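Local atomic coordinates of ribonucleoside triphosphate reductase (Lactobacillus leichmannii, PDB entry 1L1L), a protein that reduces ribonucleoside triphosphates to the 2'-deoxy forms using adenosylcobalamin (coenzyme B12), working as an allosterically regulated monomer. Residues A[20-25]-A[429-434]; A[46-51]-A[88-93]; A[423-428]-A[557-562]; A[476-481]-A[563-568]; A[483-488]-A[512-517]. All blocks are in the same frame, centred on the assembly; numbering follows the deposited sequence.

Contact 1. Residues A[20-25]-A[429-434]; sequences KPHWGK and AEEQGW
The side-chain amide of Gln432 carries the hydrogen bonding, meeting the loop at Lys20 with both its ends. Its NE2 donates to the carbonyl oxygen of Lys20 at 3.0 Å, moderately bent at 151°, and arrives from above the carbonyl plane. The other end works through water: one water accepts from Lys20 N and donates to Gln432 OE1 at only 2.6 Å. The amide plane is thereby fixed at both its nitrogen and its oxygen, and NE2 has a further acceptor in Gly91 O. A bend at chi2 (-73°) folds the Gln432 chain and turns the amide toward Lys20.

Gln432 follows the last turn of helix 426-431, which ends in a Schellman motif: Trp434 N returns to Ala429 O, Gly433 N to Glu430 O, and Gly433 takes the positive phi.

The remaining contacts are looser. Glu431 OE1 lies 3.9 Å from His22 NE2, with the carboxylate and imidazole planes 32° apart. His22 CB lies 4.1 Å from Gln432 NE2, a loose approach. His22 itself is the centre of an inverse gamma turn, and its ND1 makes a weak hydrogen bond to Ala557 O, at the end of helix 551-557.

Contact 2. Residues A[46-51]-A[88-93]; sequences ENWDET and LIYGLG
Asp49 and Tyr90 approach to 6.6 Å between their CA atoms, where the first turn of helix 48-60 comes up against the last turns of helix 72-90. Beyond Tyr90 the chain makes a Schellman motif: Leu92 has positive phi, its N bonds back to Ile89 O, and Gly93 N reaches Leu88 O.

The indole of Trp48 enters this helix end. Its NE1 donates to the carbonyl oxygen of Tyr90 at 2.8 Å, nearly straight at 163° and close to the indole plane, so a backbone oxygen in the final turn is satisfied by a buried ring. With CG anti to the backbone N (chi1 -177°), Trp48 extends toward helix 72-90. Its five-membered ring lies nearly parallel to the Tyr90 ring, but the two are slid apart, centroids at 4.9 Å, and hardly overlap; Trp48 CD1 and Tyr90 CE1 are 3.6 Å apart. On the six-membered ring, next to the NE1 side, Trp48 CZ2 meets Leu92 CD2 at 3.5 Å. Asp49 CB packs on Tyr90 CE1 at 3.7 Å.

Around this core, Trp23 and Tyr31 add their rings to Trp48, helix 9-18 packs on Tyr90 through Val15 and Lys16, and strand 94-96 begins just after Gly93.

Contact 3. Residues A[423-428]-A[557-562]; sequences EVFPLI and AGASEG
Ile428 CD1 presses on the methyl of Ala557 at 3.4 Å, closer than usual van der Waals contact between two carbons, in a contact whose close side-chain pairs are all apolar. The enzyme is built on a 10-stranded alpha-beta barrel, and strand 421-424, probably part of it, here turns into helix 426-431 against the end of helix 551-557. That helix closes in a Schellman motif: Gly558 takes positive phi, and Ala559 N and Gly558 N bond back to Ala554 O and Lys555 O. The turn leaves the methyls of Ala557 and Ala559 both directed at the strand-to-helix junction.

Phe425, at the N-cap position of helix 426-431, brings its ring against the two methyls. Ala559 CB lies 3.8 Å from Phe425 CD1, while Ala557 CB meets the other long side of the ring at CE2, 3.9 Å away. With CG1 anti to the carbonyl carbon and chi2 extended (175°), Ile428 carries CD1 to the Ala557 methyl.

Strand 421-424 begins two residues after Cys419, whose disulfide with Cys119 is probably the redox-active pair of the reductase active site. Val553 and Ser475 also touch Phe425. Ile428 CD1 also borders the second alanine, standing 4.2 Å from Ala559 CB.

Contact 4. Residues A[476-481]-A[563-568]; sequences GIQDWL and MHFHYG
Asp479 and His566 tie helix 477-485 to the loop before strand 570-578 through a His-carboxylate hydrogen bond: His566 NE2 donates to Asp479 OD1 at 2.7 Å (162°). The oxygen uses its syn lone pair and sits at the edge of the imidazole, whose plane is only 17° from that of the carboxylate. Beside it Gln478 makes the broadest contact. Its NE2 donates to Met563 O at 2.9 Å, and its CG lies over the face of Phe565, 3.9 Å from the ring centroid, in a CH-pi contact. The bend at chi2 lays the amide over the rim of that ring, where Gln478 OE1 comes tightly to 2.9 Å from Phe565 CE1. Ile477 CD1 packs on Met563 CB at 4.2 Å.

One water accepts from Gln478 N and donates to His564 O at 2.7 Å. Further out, Asp479 OD2 accepts from Ser560 N, Thr634 of helix 628-641 touches Gln478 and Met563, and Arg488 touches Phe565.

Both carboxylate oxygens of Asp479 thus receive N-H groups near the start of a helix, a setting that would favour the negative charge; the bond requires a hydrogen on NE2 of His566 and says nothing of ND1.

Contact 5. Residues A[483-488]-A[512-517]; sequences TRLGNR and KRAIKM
Leu485, the last helical residue of helix 477-485, lies 7.6 Å, CA to CA, from Arg513 near the beginning of helix 512-536, and after it Gly486 turns the chain with positive phi.

The guanidinium of Arg513 folds back over this turn because the chain bends at chi3 (-68°). Its NH2 donates to Leu485 O at 3.0 Å along a bent path, and NH1 adds a weak bond to the same oxygen. NH2 also makes a weak bond to Asn487 OD1 at 2.9 Å, with the amide and guanidinium nearly coplanar and OD1 at the guanidinium edge. Leu485 CD2 sits over one face, toward the rim, 3.6 Å above the plane, and touches the aliphatic part of the same side chain at Arg513 CB, 3.5 Å away.

Farther along helix 512-536, Met517 packs against Leu485 and Arg484: its SD is 4.0 Å from Leu485 CD2, and its CE meets Arg484 CD at 3.5 Å. The charged end of Arg484 continues to a salt bridge with Glu430. Asp511 completes the polar cluster, forming a salt bridge with Arg513 NH2 and accepting from Asn487 ND2.

Leu485 O and Asn487 OD1 lie only 2.9 Å apart although both are acceptors. The positive charge of Arg513, shared between them and Asp511, would offset that repulsion and the partial negative charge of the helix end.

In the fold
From the N terminus, the loop 20-25 opens contact 1, which closes some 400 residues later at 429-434. Contact 2 opens and closes well inside that span, joining helices 48-60 and 72-90. Contact 3 starts at 423-428, just before contact 1 closes, so the two cross and share helix 426-431. Contact 4 starts at 476-481 and ends at 563-568, crossing contact 3, which ends at 557-562 on the same long loop. Contact 5 opens and closes within both, tying helix 477-485 to helix 512-536. Gly91 joins contacts 1 and 2, tying the N-terminal part to helix 426-431, while Glu430 to Arg484 ties that helix to helix 477-485.

Contact 1. Residues A[20-25]-A[429-434]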
# COMPACT_ATOMS: atom_id res chain seq x y z
N LYS A 20 25.13 -14.07 3.15
CA LYS A 20 24.48 -14.05 4.46
C LYS A 20 23.40 -12.96 4.42
O LYS A 20 23.72 -11.77 4.31
CB LYS A 20 25.51 -13.71 5.54
CG LYS A 20 24.92 -13.49 6.92
CD LYS A 20 25.96 -12.97 7.91
CE LYS A 20 25.36 -12.77 9.29
NZ LYS A 20 26.36 -12.21 10.26
N PRO A 21 22.12 -13.36 4.50
CA PRO A 21 21.02 -12.39 4.48
C PRO A 21 21.23 -11.34 5.54
O PRO A 21 21.53 -11.67 6.69
CB PRO A 21 19.79 -13.25 4.76
CG PRO A 21 20.17 -14.58 4.16
CD PRO A 21 21.60 -14.74 4.61
N HIS A 22 21.10 -10.07 5.16
CA HIS A 22 21.29 -8.97 6.09
C HIS A 22 20.00 -8.73 6.88
O HIS A 22 19.32 -7.72 6.68
CB HIS A 22 21.68 -7.70 5.31
CG HIS A 22 22.10 -6.55 6.17
ND1 HIS A 22 21.20 -5.81 6.92
CD2 HIS A 22 23.31 -6.00 6.38
CE1 HIS A 22 21.85 -4.85 7.55
NE2 HIS A 22 23.13 -4.94 7.24
N TRP A 23 19.66 -9.67 7.75
CA TRP A 23 18.45 -9.56 8.57
C TRP A 23 18.59 -8.48 9.63
O TRP A 23 19.67 -8.30 10.21
CB TRP A 23 18.15 -10.88 9.29
CG TRP A 23 17.78 -12.05 8.42
CD1 TRP A 23 18.46 -13.23 8.32
CD2 TRP A 23 16.59 -12.21 7.63
NE1 TRP A 23 17.76 -14.12 7.54
CE2 TRP A 23 16.61 -13.52 7.10
CE3 TRP A 23 15.51 -11.37 7.32
CZ2 TRP A 23 15.59 -14.02 6.28
CZ3 TRP A 23 14.49 -11.87 6.50
CH2 TRP A 23 14.54 -13.18 6.00
N GLY A 24 17.50 -7.77 9.90
CA GLY A 24 17.53 -6.76 10.94
C GLY A 24 17.27 -7.54 12.21
O GLY A 24 16.96 -8.73 12.13
N LYS A 25 17.39 -6.91 13.37
CA LYS A 25 17.14 -7.62 14.62
C LYS A 25 15.74 -8.24 14.67
O LYS A 25 15.54 -9.25 15.35
CB LYS A 25 17.34 -6.69 15.82
CG LYS A 25 18.80 -6.32 16.10
CD LYS A 25 19.61 -7.53 16.50
CE LYS A 25 21.09 -7.18 16.66
NZ LYS A 25 21.31 -6.23 17.79
N ALA A 429 22.80 -2.76 0.16
CA ALA A 429 23.23 -3.31 -1.12
C ALA A 429 24.75 -3.14 -1.26
O ALA A 429 25.45 -4.06 -1.67
CB ALA A 429 22.52 -2.61 -2.27
N GLU A 430 25.24 -1.96 -0.90
CA GLU A 430 26.67 -1.65 -0.97
C GLU A 430 27.48 -2.54 -0.04
O GLU A 430 28.54 -3.04 -0.43
CB GLU A 430 26.90 -0.18 -0.61
CG GLU A 430 26.38 0.81 -1.64
CD GLU A 430 26.67 2.24 -1.27
OE1 GLU A 430 26.75 3.08 -2.19
OE2 GLU A 430 26.82 2.54 -0.06
N GLU A 431 26.99 -2.73 1.18
CA GLU A 431 27.67 -3.57 2.17
C GLU A 431 27.67 -5.04 1.73
O GLU A 431 28.51 -5.83 2.17
CB GLU A 431 27.00 -3.41 3.54
CG GLU A 431 27.07 -1.98 4.08
CD GLU A 431 26.27 -1.77 5.36
OE1 GLU A 431 25.07 -2.14 5.38
OE2 GLU A 431 26.83 -1.23 6.34
N GLN A 432 26.72 -5.40 0.86
CA GLN A 432 26.64 -6.77 0.34
C GLN A 432 27.47 -6.92 -0.93
O GLN A 432 27.33 -7.90 -1.67
CB GLN A 432 25.19 -7.15 0.04
CG GLN A 432 24.35 -7.42 1.28
CD GLN A 432 24.71 -8.74 1.93
OE1 GLN A 432 25.88 -9.04 2.15
NE2 GLN A 432 23.70 -9.55 2.24
N GLY A 433 28.32 -5.93 -1.19
CA GLY A 433 29.20 -5.97 -2.34
C GLY A 433 28.60 -5.68 -3.70
O GLY A 433 29.16 -6.07 -4.73
N TRP A 434 27.47 -4.99 -3.73
CA TRP A 434 26.84 -4.67 -5.01
C TRP A 434 27.20 -3.28 -5.52
O TRP A 434 27.55 -2.38 -4.74
CB TRP A 434 25.32 -4.78 -4.91
CG TRP A 434 24.77 -6.18 -4.84
CD1 TRP A 434 24.60 -6.94 -3.72
CD2 TRP A 434 24.31 -6.97 -5.94
NE1 TRP A 434 24.05 -8.15 -4.05
CE2 TRP A 434 23.86 -8.20 -5.41
CE3 TRP A 434 24.23 -6.76 -7.32
CZ2 TRP A 434 23.34 -9.21 -6.21
CZ3 TRP A 434 23.71 -7.76 -8.12
CH2 TRP A 434 23.27 -8.98 -7.56
O HOH W 1 26.76 -11.46 2.67

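Contact 2. Residues A[46-51]-A[88-93]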
# COMPACT_ATOMS: atom_id res chain seq x y z
N GLU A 46 7.67 -22.15 4.57
CA GLU A 46 8.89 -21.92 3.79
C GLU A 46 10.07 -21.37 4.59
O GLU A 46 9.92 -20.82 5.69
CB GLU A 46 8.60 -20.92 2.67
CG GLU A 46 7.67 -21.38 1.56
CD GLU A 46 7.40 -20.26 0.58
OE1 GLU A 46 6.99 -20.54 -0.57
OE2 GLU A 46 7.59 -19.09 0.97
N ASN A 47 11.26 -21.53 4.01
CA ASN A 47 12.49 -21.00 4.59
C ASN A 47 12.80 -19.83 3.65
O ASN A 47 12.27 -19.79 2.54
CB ASN A 47 13.62 -22.04 4.56
CG ASN A 47 13.33 -23.23 5.46
OD1 ASN A 47 13.00 -23.06 6.64
ND2 ASN A 47 13.46 -24.43 4.92
N TRP A 48 13.63 -18.89 4.08
CA TRP A 48 13.95 -17.72 3.27
C TRP A 48 14.37 -18.07 1.84
O TRP A 48 13.76 -17.63 0.86
CB TRP A 48 15.04 -16.90 3.96
CG TRP A 48 15.42 -15.62 3.26
CD1 TRP A 48 16.68 -15.12 3.10
CD2 TRP A 48 14.53 -14.65 2.68
NE1 TRP A 48 16.64 -13.91 2.46
CE2 TRP A 48 15.34 -13.59 2.19
CE3 TRP A 48 13.14 -14.56 2.53
CZ2 TRP A 48 14.80 -12.47 1.56
CZ3 TRP A 48 12.61 -13.44 1.91
CH2 TRP A 48 13.44 -12.40 1.43
N ASP A 49 15.42 -18.88 1.71
CA ASP A 49 15.92 -19.26 0.40
C ASP A 49 14.80 -19.75 -0.53
O ASP A 49 14.80 -19.43 -1.72
CB ASP A 49 16.99 -20.35 0.54
CG ASP A 49 16.41 -21.68 0.92
OD1 ASP A 49 15.93 -22.40 0.02
OD2 ASP A 49 16.42 -22.02 2.13
N GLU A 50 13.83 -20.49 0.02
CA GLU A 50 12.72 -21.02 -0.78
C GLU A 50 11.75 -19.94 -1.24
O GLU A 50 11.24 -19.98 -2.36
CB GLU A 50 11.93 -22.05 0.00
CG GLU A 50 12.72 -23.26 0.47
CD GLU A 50 11.88 -24.16 1.34
OE1 GLU A 50 11.46 -23.69 2.43
OE2 GLU A 50 11.62 -25.31 0.94
N THR A 51 11.47 -18.99 -0.36
CA THR A 51 10.56 -17.92 -0.73
C THR A 51 11.16 -17.12 -1.87
O THR A 51 10.50 -16.88 -2.88
CB THR A 51 10.29 -16.97 0.47
OG1 THR A 51 9.62 -17.70 1.50
CG2 THR A 51 9.44 -15.80 0.03
N LEU A 88 20.69 -10.88 -5.04
CA LEU A 88 20.40 -9.54 -4.53
C LEU A 88 19.33 -9.54 -3.44
O LEU A 88 19.52 -8.96 -2.37
CB LEU A 88 19.94 -8.65 -5.68
CG LEU A 88 19.49 -7.24 -5.30
CD1 LEU A 88 20.64 -6.47 -4.67
CD2 LEU A 88 18.98 -6.52 -6.55
N ILE A 89 18.21 -10.19 -3.73
CA ILE A 89 17.09 -10.26 -2.81
C ILE A 89 17.39 -11.14 -1.61
O ILE A 89 17.08 -10.78 -0.48
CB ILE A 89 15.83 -10.79 -3.52
CG1 ILE A 89 15.46 -9.83 -4.67
CG2 ILE A 89 14.66 -10.89 -2.53
CD1 ILE A 89 14.39 -10.37 -5.59
N TYR A 90 18.01 -12.30 -1.85
CA TYR A 90 18.35 -13.21 -0.75
C TYR A 90 19.17 -12.48 0.29
O TYR A 90 19.03 -12.73 1.49
CB TYR A 90 19.17 -14.40 -1.27
CG TYR A 90 19.54 -15.42 -0.21
CD1 TYR A 90 18.60 -16.32 0.29
CD2 TYR A 90 20.84 -15.48 0.30
CE1 TYR A 90 18.94 -17.25 1.28
CE2 TYR A 90 21.19 -16.40 1.30
CZ TYR A 90 20.23 -17.27 1.78
OH TYR A 90 20.58 -18.16 2.78
N GLY A 91 20.06 -11.61 -0.17
CA GLY A 91 20.92 -10.85 0.71
C GLY A 91 20.22 -9.65 1.34
O GLY A 91 20.79 -8.98 2.20
N LEU A 92 19.00 -9.38 0.89
CA LEU A 92 18.21 -8.27 1.41
C LEU A 92 18.73 -6.88 1.06
O LEU A 92 18.42 -5.90 1.73
CB LEU A 92 18.05 -8.41 2.93
CG LEU A 92 17.13 -9.56 3.34
CD1 LEU A 92 17.15 -9.73 4.86
CD2 LEU A 92 15.70 -9.29 2.84
N GLY A 93 19.53 -6.80 -0.01
CA GLY A 93 20.05 -5.51 -0.43
C GLY A 93 18.98 -4.76 -1.18
O GLY A 93 19.07 -3.55 -1.40

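Contact 3. Residues A[423-428]-A[557-562]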
# COMPACT_ATOMS: atom_id res chain seq x y z
N GLU A 423 11.70 -2.03 -3.87
CA GLU A 423 12.48 -1.28 -2.90
C GLU A 423 13.96 -1.67 -2.80
O GLU A 423 14.31 -2.85 -2.74
CB GLU A 423 11.83 -1.38 -1.53
CG GLU A 423 12.28 -0.30 -0.56
CD GLU A 423 11.15 0.17 0.35
OE1 GLU A 423 10.55 -0.69 1.03
OE2 GLU A 423 10.87 1.39 0.38
N VAL A 424 14.80 -0.64 -2.79
CA VAL A 424 16.23 -0.81 -2.69
C VAL A 424 16.75 -0.13 -1.43
O VAL A 424 16.30 0.96 -1.04
CB VAL A 424 16.93 -0.23 -3.94
CG1 VAL A 424 18.46 -0.34 -3.80
CG2 VAL A 424 16.46 -0.98 -5.18
N PHE A 425 17.68 -0.80 -0.76
CA PHE A 425 18.29 -0.29 0.46
C PHE A 425 19.76 -0.04 0.10
O PHE A 425 20.61 -0.94 0.23
CB PHE A 425 18.20 -1.32 1.58
CG PHE A 425 16.80 -1.80 1.87
CD1 PHE A 425 15.81 -0.91 2.29
CD2 PHE A 425 16.48 -3.15 1.76
CE1 PHE A 425 14.52 -1.37 2.58
CE2 PHE A 425 15.20 -3.62 2.05
CZ PHE A 425 14.21 -2.72 2.46
N PRO A 426 20.08 1.17 -0.38
CA PRO A 426 21.43 1.58 -0.78
C PRO A 426 22.57 1.14 0.15
O PRO A 426 23.52 0.50 -0.30
CB PRO A 426 21.32 3.10 -0.87
CG PRO A 426 19.93 3.27 -1.41
CD PRO A 426 19.11 2.26 -0.61
N LEU A 427 22.48 1.49 1.43
CA LEU A 427 23.53 1.11 2.37
C LEU A 427 23.77 -0.40 2.41
O LEU A 427 24.91 -0.86 2.32
CB LEU A 427 23.19 1.61 3.78
CG LEU A 427 24.29 1.46 4.83
CD1 LEU A 427 25.58 2.12 4.33
CD2 LEU A 427 23.84 2.10 6.14
N ILE A 428 22.69 -1.16 2.53
CA ILE A 428 22.80 -2.61 2.59
C ILE A 428 23.29 -3.25 1.29
O ILE A 428 24.11 -4.17 1.30
CB ILE A 428 21.45 -3.24 3.00
CG1 ILE A 428 21.04 -2.70 4.38
CG2 ILE A 428 21.56 -4.75 3.03
CD1 ILE A 428 19.68 -3.16 4.84
N ALA A 557 15.17 -6.09 6.72
CA ALA A 557 16.58 -5.72 6.63
C ALA A 557 17.04 -4.77 7.72
O ALA A 557 18.21 -4.39 7.74
CB ALA A 557 16.86 -5.10 5.27
N GLY A 558 16.14 -4.40 8.62
CA GLY A 558 16.50 -3.48 9.69
C GLY A 558 16.89 -2.10 9.20
O GLY A 558 17.69 -1.41 9.84
N ALA A 559 16.32 -1.68 8.07
CA ALA A 559 16.64 -0.38 7.51
C ALA A 559 15.67 0.72 7.96
O ALA A 559 14.56 0.41 8.40
CB ALA A 559 16.64 -0.47 5.98
N SER A 560 16.10 1.98 7.88
CA SER A 560 15.20 3.08 8.22
C SER A 560 14.14 3.02 7.11
O SER A 560 14.44 2.65 5.98
CB SER A 560 15.95 4.43 8.21
OG SER A 560 16.74 4.61 7.03
N GLU A 561 12.90 3.37 7.44
CA GLU A 561 11.79 3.29 6.48
C GLU A 561 11.68 4.48 5.54
O GLU A 561 11.46 5.62 5.97
CB GLU A 561 10.49 3.09 7.26
CG GLU A 561 10.70 2.24 8.50
CD GLU A 561 9.43 1.62 9.05
OE1 GLU A 561 8.45 2.37 9.25
OE2 GLU A 561 9.42 0.38 9.28
N GLY A 562 11.82 4.22 4.24
CA GLY A 562 11.75 5.28 3.26
C GLY A 562 12.72 6.37 3.64
O GLY A 562 13.90 6.09 3.89

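Contact 4. Residues A[476-481]-A[563-568]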
# COMPACT_ATOMS: atom_id res chain seq x y z
N GLY A 476 15.79 3.14 3.55
CA GLY A 476 16.99 3.16 4.36
C GLY A 476 17.79 4.40 4.00
O GLY A 476 19.01 4.44 4.19
N ILE A 477 17.10 5.41 3.50
CA ILE A 477 17.72 6.67 3.07
C ILE A 477 18.48 7.45 4.13
O ILE A 477 19.54 8.01 3.86
CB ILE A 477 16.66 7.59 2.44
CG1 ILE A 477 16.08 6.92 1.18
CG2 ILE A 477 17.27 8.96 2.12
CD1 ILE A 477 14.88 7.67 0.57
N GLN A 478 17.96 7.51 5.35
CA GLN A 478 18.68 8.24 6.37
C GLN A 478 19.96 7.48 6.75
O GLN A 478 21.00 8.11 6.95
CB GLN A 478 17.81 8.49 7.60
CG GLN A 478 16.63 9.45 7.35
CD GLN A 478 17.03 10.73 6.63
OE1 GLN A 478 18.02 11.37 6.96
NE2 GLN A 478 16.23 11.12 5.63
N ASP A 479 19.88 6.15 6.84
CA ASP A 479 21.06 5.35 7.19
C ASP A 479 22.14 5.54 6.14
O ASP A 479 23.32 5.75 6.45
CB ASP A 479 20.75 3.85 7.24
CG ASP A 479 19.73 3.48 8.30
OD1 ASP A 479 19.62 4.17 9.34
OD2 ASP A 479 19.05 2.45 8.09
N TRP A 480 21.73 5.44 4.88
CA TRP A 480 22.63 5.57 3.75
C TRP A 480 23.36 6.91 3.70
O TRP A 480 24.56 6.95 3.44
CB TRP A 480 21.87 5.34 2.45
CG TRP A 480 22.72 5.38 1.21
CD1 TRP A 480 23.85 4.66 0.97
CD2 TRP A 480 22.46 6.13 0.01
NE1 TRP A 480 24.31 4.90 -0.30
CE2 TRP A 480 23.48 5.80 -0.91
CE3 TRP A 480 21.47 7.05 -0.37
CZ2 TRP A 480 23.53 6.36 -2.20
CZ3 TRP A 480 21.52 7.60 -1.65
CH2 TRP A 480 22.55 7.25 -2.55
N LEU A 481 22.62 8.00 3.94
CA LEU A 481 23.21 9.34 3.91
C LEU A 481 24.07 9.68 5.12
O LEU A 481 25.15 10.25 4.98
CB LEU A 481 22.10 10.39 3.75
CG LEU A 481 21.22 10.31 2.51
CD1 LEU A 481 20.17 11.42 2.55
CD2 LEU A 481 22.06 10.42 1.26
N MET A 563 12.24 7.61 3.71
CA MET A 563 13.07 8.74 4.10
C MET A 563 12.93 9.09 5.58
O MET A 563 13.54 10.04 6.05
CB MET A 563 12.72 9.97 3.27
CG MET A 563 11.29 10.44 3.44
SD MET A 563 11.10 12.17 2.96
CE MET A 563 11.18 12.95 4.56
N HIS A 564 12.12 8.32 6.30
CA HIS A 564 11.90 8.56 7.73
C HIS A 564 13.17 8.43 8.58
O HIS A 564 14.11 7.73 8.21
CB HIS A 564 10.87 7.57 8.29
CG HIS A 564 9.48 7.77 7.77
ND1 HIS A 564 9.15 8.76 6.87
CD2 HIS A 564 8.33 7.12 8.06
CE1 HIS A 564 7.86 8.71 6.62
NE2 HIS A 564 7.33 7.73 7.34
N PHE A 565 13.16 9.10 9.73
CA PHE A 565 14.28 9.05 10.66
C PHE A 565 13.93 7.97 11.68
O PHE A 565 12.79 7.52 11.75
CB PHE A 565 14.45 10.40 11.35
CG PHE A 565 14.99 11.46 10.45
CD1 PHE A 565 16.37 11.61 10.26
CD2 PHE A 565 14.13 12.31 9.75
CE1 PHE A 565 16.87 12.57 9.39
CE2 PHE A 565 14.63 13.28 8.87
CZ PHE A 565 16.01 13.41 8.70
N HIS A 566 14.91 7.55 12.47
CA HIS A 566 14.67 6.53 13.47
C HIS A 566 13.93 7.07 14.69
O HIS A 566 14.09 8.24 15.04
CB HIS A 566 16.00 5.93 13.91
CG HIS A 566 16.63 5.04 12.89
ND1 HIS A 566 16.14 3.78 12.60
CD2 HIS A 566 17.69 5.23 12.07
CE1 HIS A 566 16.88 3.23 11.65
NE2 HIS A 566 17.83 4.09 11.31
N TYR A 567 13.13 6.23 15.31
CA TYR A 567 12.41 6.65 16.50
C TYR A 567 13.41 6.97 17.61
O TYR A 567 13.17 7.84 18.44
CB TYR A 567 11.44 5.56 16.96
CG TYR A 567 10.68 5.92 18.21
CD1 TYR A 567 11.17 5.57 19.47
CD2 TYR A 567 9.48 6.63 18.14
CE1 TYR A 567 10.49 5.94 20.62
CE2 TYR A 567 8.80 7.00 19.29
CZ TYR A 567 9.31 6.65 20.53
OH TYR A 567 8.63 7.00 21.67
N GLY A 568 14.54 6.26 17.62
CA GLY A 568 15.57 6.48 18.63
C GLY A 568 16.88 5.76 18.31
O GLY A 568 16.89 4.78 17.58
O HOH W 2 15.18 6.53 6.05

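Contact 5. Residues A[483-488]-A[512-517]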
# COMPACT_ATOMS: atom_id res chain seq x y z
N THR A 483 25.69 7.72 7.08
CA THR A 483 26.90 6.94 7.01
C THR A 483 27.83 7.52 5.95
O THR A 483 28.92 7.98 6.25
CB THR A 483 26.57 5.48 6.65
OG1 THR A 483 25.70 4.94 7.64
CG2 THR A 483 27.84 4.62 6.58
N ARG A 484 27.35 7.51 4.71
CA ARG A 484 28.12 7.99 3.58
C ARG A 484 28.47 9.48 3.57
O ARG A 484 29.43 9.88 2.90
CB ARG A 484 27.39 7.60 2.30
CG ARG A 484 28.32 7.35 1.14
CD ARG A 484 27.61 6.57 0.04
NE ARG A 484 28.47 6.37 -1.12
CZ ARG A 484 28.04 5.87 -2.28
NH1 ARG A 484 26.77 5.52 -2.43
NH2 ARG A 484 28.89 5.75 -3.30
N LEU A 485 27.73 10.31 4.30
CA LEU A 485 28.00 11.74 4.31
C LEU A 485 28.52 12.25 5.66
O LEU A 485 29.23 13.26 5.72
CB LEU A 485 26.74 12.53 3.96
CG LEU A 485 26.07 12.36 2.59
CD1 LEU A 485 24.79 13.20 2.56
CD2 LEU A 485 27.01 12.78 1.48
N GLY A 486 28.16 11.56 6.73
CA GLY A 486 28.58 11.97 8.05
C GLY A 486 27.58 12.93 8.65
O GLY A 486 27.64 13.24 9.84
N ASN A 487 26.65 13.40 7.83
CA ASN A 487 25.63 14.34 8.30
C ASN A 487 24.33 14.16 7.51
O ASN A 487 24.27 13.37 6.58
CB ASN A 487 26.12 15.78 8.13
CG ASN A 487 26.54 16.08 6.70
OD1 ASN A 487 27.58 15.61 6.24
ND2 ASN A 487 25.73 16.86 5.99
N ARG A 488 23.30 14.91 7.89
CA ARG A 488 22.01 14.83 7.22
C ARG A 488 21.96 15.70 5.97
O ARG A 488 22.54 16.80 5.95
CB ARG A 488 20.90 15.23 8.20
CG ARG A 488 20.89 14.36 9.45
CD ARG A 488 19.65 14.60 10.28
NE ARG A 488 19.54 15.98 10.71
CZ ARG A 488 20.28 16.53 11.66
NH1 ARG A 488 21.20 15.81 12.29
NH2 ARG A 488 20.10 17.80 11.99
N LYS A 512 25.62 18.97 -1.27
CA LYS A 512 25.75 18.75 -2.71
C LYS A 512 26.24 17.35 -3.10
O LYS A 512 26.06 16.93 -4.25
CB LYS A 512 26.68 19.82 -3.30
CG LYS A 512 26.19 21.25 -3.06
CD LYS A 512 27.07 22.32 -3.73
CE LYS A 512 28.43 22.49 -3.06
NZ LYS A 512 29.36 21.33 -3.27
N ARG A 513 26.84 16.64 -2.16
CA ARG A 513 27.31 15.28 -2.42
C ARG A 513 26.07 14.40 -2.64
O ARG A 513 26.05 13.55 -3.53
CB ARG A 513 28.12 14.75 -1.23
CG ARG A 513 29.50 15.40 -1.03
CD ARG A 513 30.17 14.92 0.26
NE ARG A 513 29.47 15.39 1.45
CZ ARG A 513 29.70 14.97 2.70
NH1 ARG A 513 30.63 14.06 2.94
NH2 ARG A 513 28.99 15.46 3.71
N ALA A 514 25.04 14.63 -1.83
CA ALA A 514 23.80 13.85 -1.92
C ALA A 514 23.13 13.94 -3.29
O ALA A 514 22.59 12.96 -3.81
CB ALA A 514 22.83 14.29 -0.84
N ILE A 515 23.16 15.13 -3.88
CA ILE A 515 22.56 15.35 -5.19
C ILE A 515 23.15 14.40 -6.24
O ILE A 515 22.43 13.75 -7.00
CB ILE A 515 22.78 16.80 -5.66
CG1 ILE A 515 22.04 17.75 -4.71
CG2 ILE A 515 22.30 16.97 -7.08
CD1 ILE A 515 22.30 19.21 -5.00
N LYS A 516 24.48 14.33 -6.27
CA LYS A 516 25.15 13.48 -7.24
C LYS A 516 24.83 12.00 -7.06
O LYS A 516 24.51 11.31 -8.03
CB LYS A 516 26.67 13.68 -7.17
CG LYS A 516 27.41 13.00 -8.31
CD LYS A 516 26.86 13.49 -9.65
CE LYS A 516 27.40 12.67 -10.81
NZ LYS A 516 26.80 13.13 -12.11
N MET A 517 24.92 11.51 -5.83
CA MET A 517 24.64 10.10 -5.60
C MET A 517 23.21 9.70 -5.96
O MET A 517 23.00 8.63 -6.54
CB MET A 517 25.01 9.69 -4.16
CG MET A 517 24.75 10.70 -3.07
SD MET A 517 25.91 10.49 -1.64
CE MET A 517 25.27 9.02 -0.87